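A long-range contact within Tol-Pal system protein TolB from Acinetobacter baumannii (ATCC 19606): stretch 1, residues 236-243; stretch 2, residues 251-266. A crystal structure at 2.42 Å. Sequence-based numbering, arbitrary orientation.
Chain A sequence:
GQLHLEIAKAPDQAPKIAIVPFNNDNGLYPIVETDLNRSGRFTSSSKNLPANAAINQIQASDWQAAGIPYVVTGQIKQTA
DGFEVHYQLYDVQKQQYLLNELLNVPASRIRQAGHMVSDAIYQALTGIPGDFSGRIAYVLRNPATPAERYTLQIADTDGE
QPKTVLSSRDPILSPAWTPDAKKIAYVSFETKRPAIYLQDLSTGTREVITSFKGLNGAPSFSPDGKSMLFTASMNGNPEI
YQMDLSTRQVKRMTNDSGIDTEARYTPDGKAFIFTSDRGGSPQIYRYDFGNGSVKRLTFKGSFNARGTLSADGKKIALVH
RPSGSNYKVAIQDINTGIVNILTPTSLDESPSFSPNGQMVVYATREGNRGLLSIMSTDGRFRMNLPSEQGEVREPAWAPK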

ATOM      1  N   GLY A 236     -25.018 -21.049   6.244  1.00116.58           N
ATOM      2  CA  GLY A 236     -24.572 -21.524   4.950  1.00105.89           C
ATOM      3  C   GLY A 236     -23.494 -20.706   4.267  1.00 99.85           C
ATOM      4  O   GLY A 236     -22.303 -20.894   4.528  1.00 99.20           O
ATOM      5  N   ASN A 237     -23.902 -19.789   3.385  1.00 90.96           N
ATOM      6  CA  ASN A 237     -22.982 -19.178   2.441  1.00 83.17           C
ATOM      7  C   ASN A 237     -22.711 -17.715   2.783  1.00 76.51           C
ATOM      8  O   ASN A 237     -23.603 -17.003   3.256  1.00 70.67           O
ATOM      9  N   PRO A 238     -21.486 -17.241   2.546  1.00 74.50           N
ATOM     10  CA  PRO A 238     -21.138 -15.861   2.910  1.00 75.39           C
ATOM     11  C   PRO A 238     -22.000 -14.852   2.169  1.00 66.86           C
ATOM     12  O   PRO A 238     -22.431 -15.086   1.040  1.00 74.34           O
ATOM     13  N   GLU A 239     -22.252 -13.721   2.828  1.00 56.09           N
ATOM     14  CA  GLU A 239     -23.056 -12.642   2.273  1.00 57.86           C
ATOM     15  C   GLU A 239     -22.449 -11.306   2.682  1.00 56.98           C
ATOM     16  O   GLU A 239     -21.759 -11.203   3.699  1.00 50.27           O
ATOM     17  N   ILE A 240     -22.722 -10.279   1.882  1.00 54.95           N
ATOM     18  CA  ILE A 240     -22.211  -8.936   2.138  1.00 50.73           C
ATOM     19  C   ILE A 240     -23.232  -8.160   2.959  1.00 51.20           C
ATOM     20  O   ILE A 240     -24.425  -8.144   2.633  1.00 53.80           O
ATOM     21  N   TYR A 241     -22.761  -7.515   4.022  1.00 54.20           N
ATOM     22  CA  TYR A 241     -23.584  -6.679   4.881  1.00 53.73           C
ATOM     23  C   TYR A 241     -22.983  -5.282   4.950  1.00 48.21           C
ATOM     24  O   TYR A 241     -21.763  -5.112   4.878  1.00 52.58           O
ATOM     25  N   GLN A 242     -23.847  -4.280   5.087  1.00 45.58           N
ATOM     26  CA  GLN A 242     -23.415  -2.911   5.334  1.00 47.70           C
ATOM     27  C   GLN A 242     -23.834  -2.499   6.736  1.00 52.88           C
ATOM     28  O   GLN A 242     -25.004  -2.642   7.107  1.00 59.30           O
ATOM     29  N   MET A 243     -22.883  -1.990   7.507  1.00 48.74           N
ATOM     30  CA  MET A 243     -23.149  -1.499   8.848  1.00 52.02           C
ATOM     31  C   MET A 243     -23.189   0.021   8.858  1.00 49.54           C
ATOM     32  O   MET A 243     -22.443   0.677   8.129  1.00 56.39           O
ATOM     33  N   LYS A 251     -27.787  -4.654   7.924  1.00 92.27           N
ATOM     34  CA  LYS A 251     -28.771  -5.224   7.010  1.00 99.51           C
ATOM     35  C   LYS A 251     -28.067  -5.602   5.713  1.00 83.28           C
ATOM     36  O   LYS A 251     -27.148  -4.906   5.274  1.00 76.44           O
ATOM     37  N   ARG A 252     -28.513  -6.698   5.105  1.00 72.57           N
ATOM     38  CA  ARG A 252     -27.759  -7.394   4.074  1.00 73.31           C
ATOM     39  C   ARG A 252     -28.005  -6.814   2.685  1.00 70.59           C
ATOM     40  O   ARG A 252     -28.975  -6.091   2.442  1.00 67.72           O
ATOM     41  N   MET A 253     -27.101  -7.157   1.762  1.00 67.51           N
ATOM     42  CA  MET A 253     -27.130  -6.582   0.423  1.00 68.72           C
ATOM     43  C   MET A 253     -27.122  -7.621  -0.698  1.00 71.71           C
ATOM     44  O   MET A 253     -28.063  -7.657  -1.496  1.00 83.26           O
ATOM     45  N   THR A 254     -26.065  -8.416  -0.818  1.00 73.17           N
ATOM     46  CA  THR A 254     -26.017  -9.270  -2.002  1.00 79.41           C
ATOM     47  C   THR A 254     -25.792 -10.779  -2.023  1.00 88.82           C
ATOM     48  O   THR A 254     -26.725 -11.569  -1.878  1.00 97.16           O
ATOM     49  N   ASN A 255     -24.533 -11.157  -2.211  1.00 76.68           N
ATOM     50  CA  ASN A 255     -24.193 -12.543  -2.503  1.00 85.48           C
ATOM     51  C   ASN A 255     -24.330 -13.839  -1.722  1.00 87.12           C
ATOM     52  O   ASN A 255     -23.567 -14.126  -0.820  1.00 85.41           O
ATOM     53  N   ASP A 256     -25.305 -14.642  -2.129  1.00 85.32           N
ATOM     54  CA  ASP A 256     -25.400 -15.980  -1.568  1.00 89.00           C
ATOM     55  C   ASP A 256     -24.988 -16.971  -2.655  1.00 95.06           C
ATOM     56  O   ASP A 256     -25.798 -17.753  -3.156  1.00 90.55           O
ATOM     57  N   SER A 257     -23.708 -16.925  -3.036  1.00 81.91           N
ATOM     58  CA  SER A 257     -23.251 -17.558  -4.268  1.00 85.53           C
ATOM     59  C   SER A 257     -22.380 -18.792  -4.065  1.00 92.95           C
ATOM     60  O   SER A 257     -21.939 -19.383  -5.057  1.00 85.86           O
ATOM     61  N   GLY A 258     -22.108 -19.194  -2.828  1.00102.88           N
ATOM     62  CA  GLY A 258     -21.390 -20.428  -2.584  1.00101.81           C
ATOM     63  C   GLY A 258     -19.883 -20.315  -2.502  1.00104.15           C
ATOM     64  O   GLY A 258     -19.211 -21.344  -2.346  1.00107.27           O
ATOM     65  N   ILE A 259     -19.323 -19.110  -2.616  1.00 80.59           N
ATOM     66  CA  ILE A 259     -17.902 -18.880  -2.400  1.00 78.63           C
ATOM     67  C   ILE A 259     -17.752 -17.736  -1.406  1.00 78.65           C
ATOM     68  O   ILE A 259     -18.696 -16.996  -1.127  1.00 74.00           O
ATOM     69  N   ASP A 260     -16.545 -17.602  -0.865  1.00 84.12           N
ATOM     70  CA  ASP A 260     -16.251 -16.510   0.051  1.00 85.62           C
ATOM     71  C   ASP A 260     -16.017 -15.224  -0.729  1.00 80.65           C
ATOM     72  O   ASP A 260     -15.322 -15.216  -1.750  1.00 77.64           O
ATOM     73  N   THR A 261     -16.602 -14.133  -0.243  1.00 65.49           N
ATOM     74  CA  THR A 261     -16.580 -12.861  -0.945  1.00 61.64           C
ATOM     75  C   THR A 261     -16.106 -11.752  -0.015  1.00 64.26           C
ATOM     76  O   THR A 261     -16.087 -11.900   1.210  1.00 63.16           O
ATOM     77  N   GLU A 262     -15.711 -10.634  -0.623  1.00 68.88           N
ATOM     78  CA  GLU A 262     -15.277  -9.444   0.092  1.00 62.90           C
ATOM     79  C   GLU A 262     -15.778  -8.216  -0.654  1.00 59.54           C
ATOM     80  O   GLU A 262     -15.701  -8.158  -1.883  1.00 58.82           O
ATOM     81  N   ALA A 263     -16.285  -7.239   0.093  1.00 42.46           N
ATOM     82  CA  ALA A 263     -16.828  -6.014  -0.475  1.00 34.49           C
ATOM     83  C   ALA A 263     -15.882  -4.850  -0.212  1.00 36.94           C
ATOM     84  O   ALA A 263     -15.341  -4.714   0.890  1.00 41.50           O
ATOM     85  N   ARG A 264     -15.684  -4.012  -1.229  1.00 30.82           N
ATOM     86  CA  ARG A 264     -14.789  -2.863  -1.145  1.00 39.93           C
ATOM     87  C   ARG A 264     -15.486  -1.648  -1.740  1.00 38.77           C
ATOM     88  O   ARG A 264     -15.922  -1.686  -2.894  1.00 35.40           O
ATOM     89  N   TYR A 265     -15.577  -0.575  -0.956  1.00 37.33           N
ATOM     90  CA  TYR A 265     -16.247   0.637  -1.409  1.00 35.58           C
ATOM     91  C   TYR A 265     -15.508   1.272  -2.579  1.00 36.38           C
ATOM     92  O   TYR A 265     -14.276   1.245  -2.647  1.00 34.86           O
ATOM     93  N   THR A 266     -16.271   1.856  -3.499  1.00 31.45           N
ATOM     94  CA  THR A 266     -15.659   2.737  -4.482  1.00 36.32           C
ATOM     95  C   THR A 266     -15.331   4.079  -3.826  1.00 36.39           C
ATOM     96  O   THR A 266     -16.089   4.553  -2.976  1.00 32.35           O
TER

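A short antiparallel pairing often fixes the register, leaving side chains to fill the space beyond it, and this contact in TolB illustrates the principle. Its firmest polar link is backbone: Met 253 N donates to Ile 240 O at 3.0 Å. A weak bond, Gln 242 N to Lys 251 O at 3.4 Å, continues the pairing. The extended side chain of Gln 242 (t, t) adds another weak bond, from NE2 to Tyr 265 OH at 3.3 Å, with the amide near the plane of the ring at its edge; its OE1 lies 3.2 Å from Met 253 CE.

Charge is less well matched near Glu 239. Its OE2 sits 3.0 Å from Asp 256 OD2, a close approach of like charges, while Arg 252 NE remains 4.4 Å from the same OE2, too far for a salt bridge. Arg 252 NH2 hydrogen-bonds Thr 254 O at 2.8 Å within its own stretch.

Packing centres on Ile 240, buried and pointing toward the second stretch with chi1 m. Its CG2 meets Ala 263 CB at 3.7 Å, and its CD1 meets Thr 261 CG2 (chi1 t) at 3.6 Å. On the sheet face that Tyr 241 shares with Arg 252, Tyr 241 CE2 (chi1 m) lies 3.3 Å from Arg 252 CB. Pro 238 points inward, its CG 3.6 Å from Ile 259 O.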

ATOM      1  CB  ASN A 237     -23.543 -19.272   1.019  1.00 84.59           C
ATOM      2  CG  ASN A 237     -24.291 -20.569   0.777  1.00 90.57           C
ATOM      3  OD1 ASN A 237     -25.435 -20.728   1.204  1.00 95.43           O
ATOM      4  ND2 ASN A 237     -23.642 -21.509   0.100  1.00 91.45           N
ATOM      5  CB  PRO A 238     -19.665 -15.746   2.498  1.00 75.02           C
ATOM      6  CG  PRO A 238     -19.176 -17.166   2.431  1.00 71.39           C
ATOM      7  CD  PRO A 238     -20.350 -17.945   1.930  1.00 68.87           C
ATOM      8  CB  GLU A 239     -24.517 -12.718   2.743  1.00 55.22           C
ATOM      9  CG  GLU A 239     -25.486 -13.293   1.723  1.00 69.98           C
ATOM     10  CD  GLU A 239     -26.603 -14.088   2.363  1.00 80.74           C
ATOM     11  OE1 GLU A 239     -26.741 -14.030   3.602  1.00 89.28           O
ATOM     12  OE2 GLU A 239     -27.346 -14.771   1.629  1.00 82.87           O
ATOM     13  CB  ILE A 240     -21.889  -8.203   0.825  1.00 49.96           C
ATOM     14  CG1 ILE A 240     -20.657  -8.812   0.156  1.00 44.70           C
ATOM     15  CG2 ILE A 240     -21.674  -6.717   1.076  1.00 40.18           C
ATOM     16  CD1 ILE A 240     -20.929  -9.366  -1.220  1.00 59.20           C
ATOM     17  CB  TYR A 241     -23.679  -7.265   6.294  1.00 63.79           C
ATOM     18  CG  TYR A 241     -24.423  -8.576   6.382  1.00 65.62           C
ATOM     19  CD1 TYR A 241     -23.774  -9.781   6.148  1.00 58.79           C
ATOM     20  CD2 TYR A 241     -25.778  -8.609   6.679  1.00 72.72           C
ATOM     21  CE1 TYR A 241     -24.452 -10.982   6.222  1.00 64.73           C
ATOM     22  CE2 TYR A 241     -26.459  -9.807   6.763  1.00 68.59           C
ATOM     23  CZ  TYR A 241     -25.795 -10.989   6.526  1.00 75.11           C
ATOM     24  OH  TYR A 241     -26.479 -12.180   6.601  1.00 80.94           O
ATOM     25  CB  GLN A 242     -23.995  -1.933   4.311  1.00 54.78           C
ATOM     26  CG  GLN A 242     -23.356  -0.552   4.399  1.00 48.24           C
ATOM     27  CD  GLN A 242     -23.932   0.444   3.414  1.00 51.13           C
ATOM     28  OE1 GLN A 242     -24.925   0.169   2.742  1.00 66.30           O
ATOM     29  NE2 GLN A 242     -23.306   1.612   3.321  1.00 51.68           N
ATOM     30  CB  MET A 243     -22.091  -1.982   9.838  1.00 51.59           C
ATOM     31  CG  MET A 243     -22.621  -2.105  11.248  1.00 57.35           C
ATOM     32  SD  MET A 243     -21.330  -2.259  12.483  1.00 60.83           S
ATOM     33  CE  MET A 243     -21.966  -3.640  13.425  1.00 56.14           C
ATOM     34  CB  LYS A 251     -29.930  -4.257   6.745  1.00107.50           C
ATOM     35  CG  LYS A 251     -31.299  -4.851   7.070  1.00115.67           C
ATOM     36  CD  LYS A 251     -31.585  -6.083   6.219  1.00101.29           C
ATOM     37  CE  LYS A 251     -31.626  -7.358   7.056  1.00 96.13           C
ATOM     38  NZ  LYS A 251     -32.929  -8.068   6.944  1.00 99.18           N
ATOM     39  CB  ARG A 252     -28.104  -8.882   4.088  1.00 71.40           C
ATOM     40  CG  ARG A 252     -29.500  -9.224   3.631  1.00 69.07           C
ATOM     41  CD  ARG A 252     -29.516 -10.631   3.075  1.00 72.68           C
ATOM     42  NE  ARG A 252     -28.956 -10.674   1.732  1.00 81.43           N
ATOM     43  CZ  ARG A 252     -29.678 -10.781   0.626  1.00 83.60           C
ATOM     44  NH1 ARG A 252     -30.996 -10.886   0.670  1.00 78.46           N
ATOM     45  NH2 ARG A 252     -29.063 -10.782  -0.553  1.00 83.86           N
ATOM     46  CB  MET A 253     -25.963  -5.607   0.239  1.00 65.29           C
ATOM     47  CG  MET A 253     -25.558  -4.874   1.507  1.00 71.93           C
ATOM     48  SD  MET A 253     -26.415  -3.295   1.659  1.00 60.51           S
ATOM     49  CE  MET A 253     -25.333  -2.245   0.701  1.00 61.59           C
ATOM     50  CB  THR A 254     -25.023  -8.707  -3.062  1.00 67.36           C
ATOM     51  OG1 THR A 254     -24.702  -7.334  -2.795  1.00 70.35           O
ATOM     52  CG2 THR A 254     -25.613  -8.821  -4.460  1.00 64.87           C
ATOM     53  CB  ASN A 255     -22.898 -12.592  -3.262  1.00 77.21           C
ATOM     54  CG  ASN A 255     -23.130 -12.898  -4.689  1.00 73.39           C
ATOM     55  OD1 ASN A 255     -22.529 -13.791  -5.246  1.00 71.18           O
ATOM     56  ND2 ASN A 255     -24.064 -12.202  -5.273  1.00 70.65           N
ATOM     57  CB  ASP A 256     -26.842 -16.223  -1.083  1.00 89.55           C
ATOM     58  CG  ASP A 256     -26.990 -17.478  -0.243  1.00 96.10           C
ATOM     59  OD1 ASP A 256     -26.228 -18.444  -0.449  1.00 96.68           O
ATOM     60  OD2 ASP A 256     -27.892 -17.500   0.621  1.00 98.79           O
ATOM     61  CB  SER A 257     -22.489 -16.546  -5.130  1.00 76.97           C
ATOM     62  OG  SER A 257     -21.339 -16.061  -4.460  1.00 80.70           O
ATOM     63  CB  ILE A 259     -17.141 -18.562  -3.706  1.00 81.78           C
ATOM     64  CG1 ILE A 259     -17.741 -17.333  -4.392  1.00 71.99           C
ATOM     65  CG2 ILE A 259     -17.145 -19.767  -4.639  1.00 77.57           C
ATOM     66  CD1 ILE A 259     -16.799 -16.660  -5.368  1.00 67.01           C
ATOM     67  CB  ASP A 260     -15.031 -16.839   0.911  1.00 89.33           C
ATOM     68  CG  ASP A 260     -15.245 -16.500   2.374  1.00 98.09           C
ATOM     69  OD1 ASP A 260     -15.510 -15.318   2.680  1.00 89.19           O
ATOM     70  OD2 ASP A 260     -15.151 -17.416   3.218  1.00104.16           O
ATOM     71  CB  THR A 261     -17.963 -12.508  -1.508  1.00 61.19           C
ATOM     72  OG1 THR A 261     -17.873 -11.313  -2.293  1.00 60.52           O
ATOM     73  CG2 THR A 261     -18.960 -12.300  -0.378  1.00 62.83           C
ATOM     74  CB  GLU A 262     -13.746  -9.380   0.229  1.00 60.51           C
ATOM     75  CG  GLU A 262     -13.086 -10.677   0.678  1.00 61.57           C
ATOM     76  CD  GLU A 262     -12.713 -11.574  -0.487  1.00 65.86           C
ATOM     77  OE1 GLU A 262     -12.927 -11.164  -1.648  1.00 58.26           O
ATOM     78  OE2 GLU A 262     -12.211 -12.691  -0.240  1.00 64.63           O
ATOM     79  CB  ALA A 263     -18.210  -5.705   0.104  1.00 40.03           C
ATOM     80  CB  ARG A 264     -13.470  -3.133  -1.876  1.00 42.57           C
ATOM     81  CG  ARG A 264     -12.736  -4.378  -1.401  1.00 42.02           C
ATOM     82  CD  ARG A 264     -11.569  -4.014  -0.500  1.00 42.55           C
ATOM     83  NE  ARG A 264     -10.967  -5.189   0.118  1.00 51.62           N
ATOM     84  CZ  ARG A 264      -9.665  -5.358   0.297  1.00 57.34           C
ATOM     85  NH1 ARG A 264      -8.789  -4.447  -0.094  1.00 46.39           N
ATOM     86  NH2 ARG A 264      -9.229  -6.470   0.884  1.00 54.32           N
ATOM     87  CB  TYR A 265     -16.341   1.654  -0.273  1.00 35.61           C
ATOM     88  CG  TYR A 265     -17.383   1.359   0.779  1.00 48.45           C
ATOM     89  CD1 TYR A 265     -18.719   1.675   0.570  1.00 49.72           C
ATOM     90  CD2 TYR A 265     -17.026   0.795   1.995  1.00 38.24           C
ATOM     91  CE1 TYR A 265     -19.673   1.416   1.537  1.00 53.57           C
ATOM     92  CE2 TYR A 265     -17.969   0.539   2.970  1.00 39.83           C
ATOM     93  CZ  TYR A 265     -19.290   0.853   2.737  1.00 50.18           C
ATOM     94  OH  TYR A 265     -20.231   0.593   3.707  1.00 56.00           O
ATOM     95  CB  THR A 266     -16.591   2.953  -5.675  1.00 37.08           C
ATOM     96  OG1 THR A 266     -17.869   3.403  -5.210  1.00 36.15           O
ATOM     97  CG2 THR A 266     -16.768   1.660  -6.458  1.00 35.79           C
TER